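PDB 3C3J: putative tagatose-6-phosphate ketose/aldose isomerase from Escherichia coli, which belongs to the sugar isomerase (SIS) family and is built from two SIS domains, each around a five-stranded parallel sheet. Local coordinates for residues L211-W224 / Y345-M357. Sequence-based numbering, arbitrary orientation.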
loop_
_atom_site.group_PDB
_atom_site.type_symbol
_atom_site.label_atom_id
_atom_site.label_comp_id
_atom_site.label_asym_id
_atom_site.label_seq_id
_atom_site.Cartn_x
_atom_site.Cartn_y
_atom_site.Cartn_z
ATOM N N LEU A 211 -2.513 -29.956 -8.526
ATOM C CA LEU A 211 -2.678 -29.250 -9.785
ATOM C C LEU A 211 -2.157 -30.033 -10.998
ATOM O O LEU A 211 -2.256 -29.557 -12.133
ATOM C CB LEU A 211 -2.008 -27.864 -9.699
ATOM C CG LEU A 211 -2.600 -27.007 -8.565
ATOM C CD1 LEU A 211 -1.827 -25.699 -8.382
ATOM C CD2 LEU A 211 -4.080 -26.757 -8.799
ATOM N N GLY A 212 -1.638 -31.234 -10.763
ATOM C CA GLY A 212 -1.138 -32.079 -11.851
ATOM C C GLY A 212 -0.068 -31.392 -12.691
ATOM O O GLY A 212 0.823 -30.738 -12.136
ATOM N N ASP A 213 -0.161 -31.505 -14.016
ATOM C CA ASP A 213 0.805 -30.842 -14.916
ATOM C C ASP A 213 0.473 -29.371 -15.234
ATOM O O ASP A 213 1.087 -28.775 -16.139
ATOM C CB ASP A 213 0.965 -31.623 -16.220
ATOM C CG ASP A 213 -0.299 -31.657 -17.061
ATOM O OD1 ASP A 213 -1.328 -31.012 -16.742
ATOM O OD2 ASP A 213 -0.260 -32.371 -18.075
ATOM N N PHE A 214 -0.538 -28.854 -14.530
ATOM C CA PHE A 214 -0.980 -27.461 -14.520
ATOM C C PHE A 214 -1.832 -27.096 -15.741
ATOM O O PHE A 214 -2.304 -25.967 -15.844
ATOM C CB PHE A 214 0.190 -26.457 -14.436
ATOM C CG PHE A 214 1.102 -26.597 -13.220
ATOM C CD1 PHE A 214 0.718 -27.258 -12.069
ATOM C CD2 PHE A 214 2.344 -25.963 -13.234
ATOM C CE1 PHE A 214 1.582 -27.345 -10.970
ATOM C CE2 PHE A 214 3.194 -26.016 -12.149
ATOM C CZ PHE A 214 2.812 -26.706 -11.001
ATOM N N SER A 215 -2.056 -28.048 -16.639
ATOM C CA SER A 215 -2.678 -27.758 -17.922
ATOM C C SER A 215 -4.117 -27.244 -17.776
ATOM O O SER A 215 -4.593 -26.558 -18.665
ATOM C CB SER A 215 -2.636 -28.995 -18.849
ATOM O OG SER A 215 -3.320 -30.092 -18.275
ATOM N N GLU A 216 -4.787 -27.549 -16.668
ATOM C CA GLU A 216 -6.136 -27.015 -16.416
ATOM C C GLU A 216 -6.155 -25.507 -16.091
ATOM O O GLU A 216 -7.218 -24.888 -16.077
ATOM C CB GLU A 216 -6.857 -27.732 -15.268
ATOM C CG GLU A 216 -6.595 -29.214 -15.083
ATOM C CD GLU A 216 -7.412 -30.048 -15.967
ATOM O OE1 GLU A 216 -7.360 -29.794 -17.197
ATOM O OE2 GLU A 216 -8.088 -30.962 -15.442
ATOM N N GLY A 217 -4.991 -24.924 -15.810
ATOM C CA GLY A 217 -4.890 -23.485 -15.629
ATOM C C GLY A 217 -5.304 -22.969 -14.260
ATOM O O GLY A 217 -5.473 -21.770 -14.110
ATOM N N VAL A 218 -5.502 -23.879 -13.298
ATOM C CA VAL A 218 -5.695 -23.569 -11.859
ATOM C C VAL A 218 -7.054 -22.978 -11.465
ATOM O O VAL A 218 -7.800 -23.609 -10.705
ATOM C CB VAL A 218 -4.561 -22.664 -11.305
ATOM C CG1 VAL A 218 -4.652 -22.599 -9.762
ATOM C CG2 VAL A 218 -3.191 -23.209 -11.764
ATOM N N PHE A 219 -7.336 -21.750 -11.902
ATOM C CA PHE A 219 -8.681 -21.191 -11.817
ATOM C C PHE A 219 -9.401 -21.400 -13.158
ATOM O O PHE A 219 -10.625 -21.288 -13.203
ATOM C CB PHE A 219 -8.678 -19.701 -11.466
ATOM C CG PHE A 219 -7.860 -19.357 -10.236
ATOM C CD1 PHE A 219 -7.905 -20.151 -9.112
ATOM C CD2 PHE A 219 -7.069 -18.219 -10.208
ATOM C CE1 PHE A 219 -7.148 -19.845 -7.978
ATOM C CE2 PHE A 219 -6.288 -17.914 -9.068
ATOM C CZ PHE A 219 -6.345 -18.725 -7.975
ATOM N N GLY A 220 -8.651 -21.669 -14.234
ATOM C CA GLY A 220 -9.244 -21.962 -15.550
ATOM C C GLY A 220 -8.901 -20.924 -16.592
ATOM O O GLY A 220 -8.090 -20.036 -16.348
ATOM N N TYR A 221 -9.525 -21.040 -17.766
ATOM C CA TYR A 221 -9.234 -20.161 -18.905
ATOM C C TYR A 221 -10.432 -19.344 -19.420
ATOM O O TYR A 221 -10.541 -19.073 -20.625
ATOM C CB TYR A 221 -8.641 -20.975 -20.054
ATOM C CG TYR A 221 -7.389 -21.752 -19.676
ATOM C CD1 TYR A 221 -6.207 -21.088 -19.340
ATOM C CD2 TYR A 221 -7.379 -23.149 -19.688
ATOM C CE1 TYR A 221 -5.058 -21.790 -19.015
ATOM C CE2 TYR A 221 -6.253 -23.856 -19.356
ATOM C CZ TYR A 221 -5.086 -23.175 -19.023
ATOM O OH TYR A 221 -3.954 -23.864 -18.705
ATOM N N ALA A 222 -11.306 -18.923 -18.522
ATOM C CA ALA A 222 -12.432 -18.058 -18.884
ATOM C C ALA A 222 -11.954 -16.701 -19.399
ATOM O O ALA A 222 -10.848 -16.260 -19.088
ATOM C CB ALA A 222 -13.387 -17.888 -17.696
ATOM N N PRO A 223 -12.785 -16.021 -20.199
ATOM C CA PRO A 223 -12.352 -14.776 -20.813
ATOM C C PRO A 223 -12.454 -13.553 -19.866
ATOM O O PRO A 223 -12.984 -12.503 -20.235
ATOM C CB PRO A 223 -13.289 -14.659 -22.005
ATOM C CG PRO A 223 -14.569 -15.327 -21.533
ATOM C CD PRO A 223 -14.152 -16.408 -20.603
ATOM N N TRP A 224 -11.922 -13.683 -18.659
ATOM C CA TRP A 224 -11.872 -12.537 -17.758
ATOM C C TRP A 224 -10.888 -11.489 -18.286
ATOM O O TRP A 224 -9.914 -11.824 -18.973
ATOM C CB TRP A 224 -11.522 -12.957 -16.319
ATOM C CG TRP A 224 -10.646 -14.135 -16.234
ATOM C CD1 TRP A 224 -9.402 -14.263 -16.758
ATOM C CD2 TRP A 224 -10.959 -15.380 -15.623
ATOM N NE1 TRP A 224 -8.907 -15.502 -16.500
ATOM C CE2 TRP A 224 -9.842 -16.214 -15.800
ATOM C CE3 TRP A 224 -12.069 -15.866 -14.931
ATOM C CZ2 TRP A 224 -9.795 -17.512 -15.314
ATOM C CZ3 TRP A 224 -12.031 -17.162 -14.452
ATOM C CH2 TRP A 224 -10.905 -17.969 -14.647
ATOM N N TYR A 345 -1.081 -21.162 -5.683
ATOM C CA TYR A 345 -2.176 -21.008 -6.644
ATOM C C TYR A 345 -1.955 -19.790 -7.543
ATOM O O TYR A 345 -2.091 -19.910 -8.752
ATOM C CB TYR A 345 -3.548 -20.944 -5.961
ATOM C CG TYR A 345 -3.901 -22.194 -5.190
ATOM C CD1 TYR A 345 -4.417 -23.314 -5.833
ATOM C CD2 TYR A 345 -3.729 -22.247 -3.805
ATOM C CE1 TYR A 345 -4.720 -24.470 -5.117
ATOM C CE2 TYR A 345 -4.026 -23.381 -3.088
ATOM C CZ TYR A 345 -4.530 -24.489 -3.746
ATOM O OH TYR A 345 -4.834 -25.611 -3.023
ATOM N N ALA A 346 -1.604 -18.635 -6.953
ATOM C CA ALA A 346 -1.392 -17.411 -7.711
ATOM C C ALA A 346 -0.257 -17.521 -8.750
ATOM O O ALA A 346 -0.379 -17.031 -9.893
ATOM C CB ALA A 346 -1.120 -16.241 -6.746
ATOM N N GLN A 347 0.850 -18.150 -8.355
ATOM C CA GLN A 347 2.001 -18.290 -9.263
ATOM C C GLN A 347 1.662 -19.182 -10.453
ATOM O O GLN A 347 1.950 -18.851 -11.616
ATOM C CB GLN A 347 3.205 -18.868 -8.531
ATOM C CG GLN A 347 3.817 -17.987 -7.447
ATOM C CD GLN A 347 4.813 -18.777 -6.592
ATOM O OE1 GLN A 347 4.779 -20.013 -6.584
ATOM N NE2 GLN A 347 5.664 -18.080 -5.847
ATOM N N THR A 348 1.068 -20.319 -10.144
ATOM C CA THR A 348 0.756 -21.315 -11.163
ATOM C C THR A 348 -0.363 -20.778 -12.037
ATOM O O THR A 348 -0.291 -20.925 -13.241
ATOM C CB THR A 348 0.442 -22.696 -10.541
ATOM O OG1 THR A 348 -0.689 -22.591 -9.665
ATOM C CG2 THR A 348 1.634 -23.196 -9.731
ATOM N N PHE A 349 -1.353 -20.091 -11.471
ATOM C CA PHE A 349 -2.366 -19.413 -12.306
ATOM C C PHE A 349 -1.758 -18.450 -13.338
ATOM O O PHE A 349 -2.061 -18.512 -14.538
ATOM C CB PHE A 349 -3.373 -18.658 -11.439
ATOM C CG PHE A 349 -4.415 -17.937 -12.225
ATOM C CD1 PHE A 349 -5.322 -18.643 -12.999
ATOM C CD2 PHE A 349 -4.517 -16.559 -12.191
ATOM C CE1 PHE A 349 -6.308 -17.984 -13.726
ATOM C CE2 PHE A 349 -5.501 -15.916 -12.922
ATOM C CZ PHE A 349 -6.395 -16.643 -13.683
ATOM N N ALA A 350 -0.896 -17.547 -12.866
ATOM C CA ALA A 350 -0.267 -16.573 -13.736
ATOM C C ALA A 350 0.566 -17.222 -14.858
ATOM O O ALA A 350 0.503 -16.791 -16.016
ATOM C CB ALA A 350 0.589 -15.584 -12.879
ATOM N N LEU A 351 1.325 -18.260 -14.515
ATOM C CA LEU A 351 2.153 -18.972 -15.492
ATOM C C LEU A 351 1.277 -19.546 -16.622
ATOM O O LEU A 351 1.604 -19.383 -17.806
ATOM C CB LEU A 351 2.950 -20.073 -14.794
ATOM C CG LEU A 351 3.742 -21.054 -15.670
ATOM C CD1 LEU A 351 4.882 -20.382 -16.445
ATOM C CD2 LEU A 351 4.200 -22.250 -14.866
HETATM N N MSE A 352 0.154 -20.178 -16.255
HETATM C CA MSE A 352 -0.736 -20.828 -17.228
HETATM C C MSE A 352 -1.604 -19.852 -18.023
HETATM O O MSE A 352 -1.906 -20.103 -19.196
HETATM C CB MSE A 352 -1.585 -21.904 -16.546
HETATM C CG MSE A 352 -0.773 -22.982 -15.832
HETATM SE SE MSE A 352 0.778 -23.752 -16.877
HETATM C CE MSE A 352 1.811 -22.214 -17.435
ATOM N N GLN A 353 -1.983 -18.736 -17.417
ATOM C CA GLN A 353 -2.599 -17.661 -18.184
ATOM C C GLN A 353 -1.634 -17.150 -19.262
ATOM O O GLN A 353 -2.034 -16.918 -20.400
ATOM C CB GLN A 353 -3.015 -16.507 -17.265
ATOM C CG GLN A 353 -4.186 -16.838 -16.341
ATOM C CD GLN A 353 -5.471 -17.108 -17.096
ATOM O OE1 GLN A 353 -5.954 -18.246 -17.147
ATOM N NE2 GLN A 353 -6.008 -16.078 -17.716
ATOM N N SER A 354 -0.368 -16.974 -18.891
ATOM C CA SER A 354 0.664 -16.477 -19.795
ATOM C C SER A 354 0.826 -17.427 -20.975
ATOM O O SER A 354 0.818 -17.013 -22.142
ATOM C CB SER A 354 1.991 -16.368 -19.041
ATOM O OG SER A 354 3.042 -15.865 -19.849
ATOM N N LEU A 355 0.976 -18.709 -20.668
ATOM C CA LEU A 355 1.164 -19.706 -21.710
ATOM C C LEU A 355 -0.073 -19.829 -22.587
ATOM O O LEU A 355 0.043 -19.918 -23.819
ATOM C CB LEU A 355 1.516 -21.050 -21.087
ATOM C CG LEU A 355 2.948 -21.101 -20.565
ATOM C CD1 LEU A 355 3.188 -22.366 -19.783
ATOM C CD2 LEU A 355 3.946 -20.963 -21.725
ATOM N N HIS A 356 -1.251 -19.821 -21.962
ATOM C CA HIS A 356 -2.527 -19.938 -22.684
ATOM C C HIS A 356 -2.725 -18.836 -23.721
ATOM O O HIS A 356 -3.306 -19.064 -24.786
ATOM C CB HIS A 356 -3.688 -19.933 -21.701
ATOM C CG HIS A 356 -5.023 -20.124 -22.341
ATOM N ND1 HIS A 356 -5.506 -21.368 -22.690
ATOM C CD2 HIS A 356 -5.982 -19.234 -22.688
ATOM C CE1 HIS A 356 -6.707 -21.234 -23.230
ATOM N NE2 HIS A 356 -7.016 -19.950 -23.246
HETATM N N MSE A 357 -2.245 -17.637 -23.423
HETATM C CA MSE A 357 -2.360 -16.546 -24.378
HETATM C C MSE A 357 -1.184 -16.482 -25.361
HETATM O O MSE A 357 -1.052 -15.502 -26.092
HETATM C CB MSE A 357 -2.477 -15.221 -23.635
HETATM C CG MSE A 357 -1.194 -14.784 -22.968
HETATM SE SE MSE A 357 -1.339 -12.958 -22.261
HETATM C CE MSE A 357 -1.365 -11.988 -23.998
HETATM O O HOH W 1 -4.128 -20.114 -15.817
HETATM O O HOH W 2 -9.971 -20.414 -23.216
#
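Gly-217 and Met-352 bring the backbones closest, their CA atoms 5.2 Å apart, where the irregular loop 211-224 runs along the last turns of helix 335-356. Two beta turns, 211-214 and 214-217, fold the loop before Val-218 faces Phe-349. A water lies between Gly-217 O and Phe-349 O, within hydrogen-bonding distance of both.

Phe-349 is gripped on several sides. Its CG is anti to the backbone N (chi1 179°), which turns the ring towards the loop, where Phe-219 CD2 lies over the centre of one face, the planes inclined at 44°, while Gly-217 O meets the edge 3.3 Å from Phe-349 CD1. Val-218 CG2 packs 3.3 Å from Thr-348 OG1, which is hydrogen-bonded to Met-344 O in the preceding turn of the helix. The methyl CG2 of Thr-348 sits over the Phe-214 ring in a CH-pi contact. Toward the helix end, the Tyr-221 and His-356 rings form an offset stack, centroids 4.1 Å apart, and Tyr-221 OH donates to Ser-215 O, a bond that ties the stacked ring back to its own loop.

Thus the link between helix 198-210 and strand 226-231 lies along one side of the C-terminal turns of helix 335-356, with Phe-219 reaching Tyr-229 and Ile-309 of the sheet and helix 15-21 flanking Phe-214.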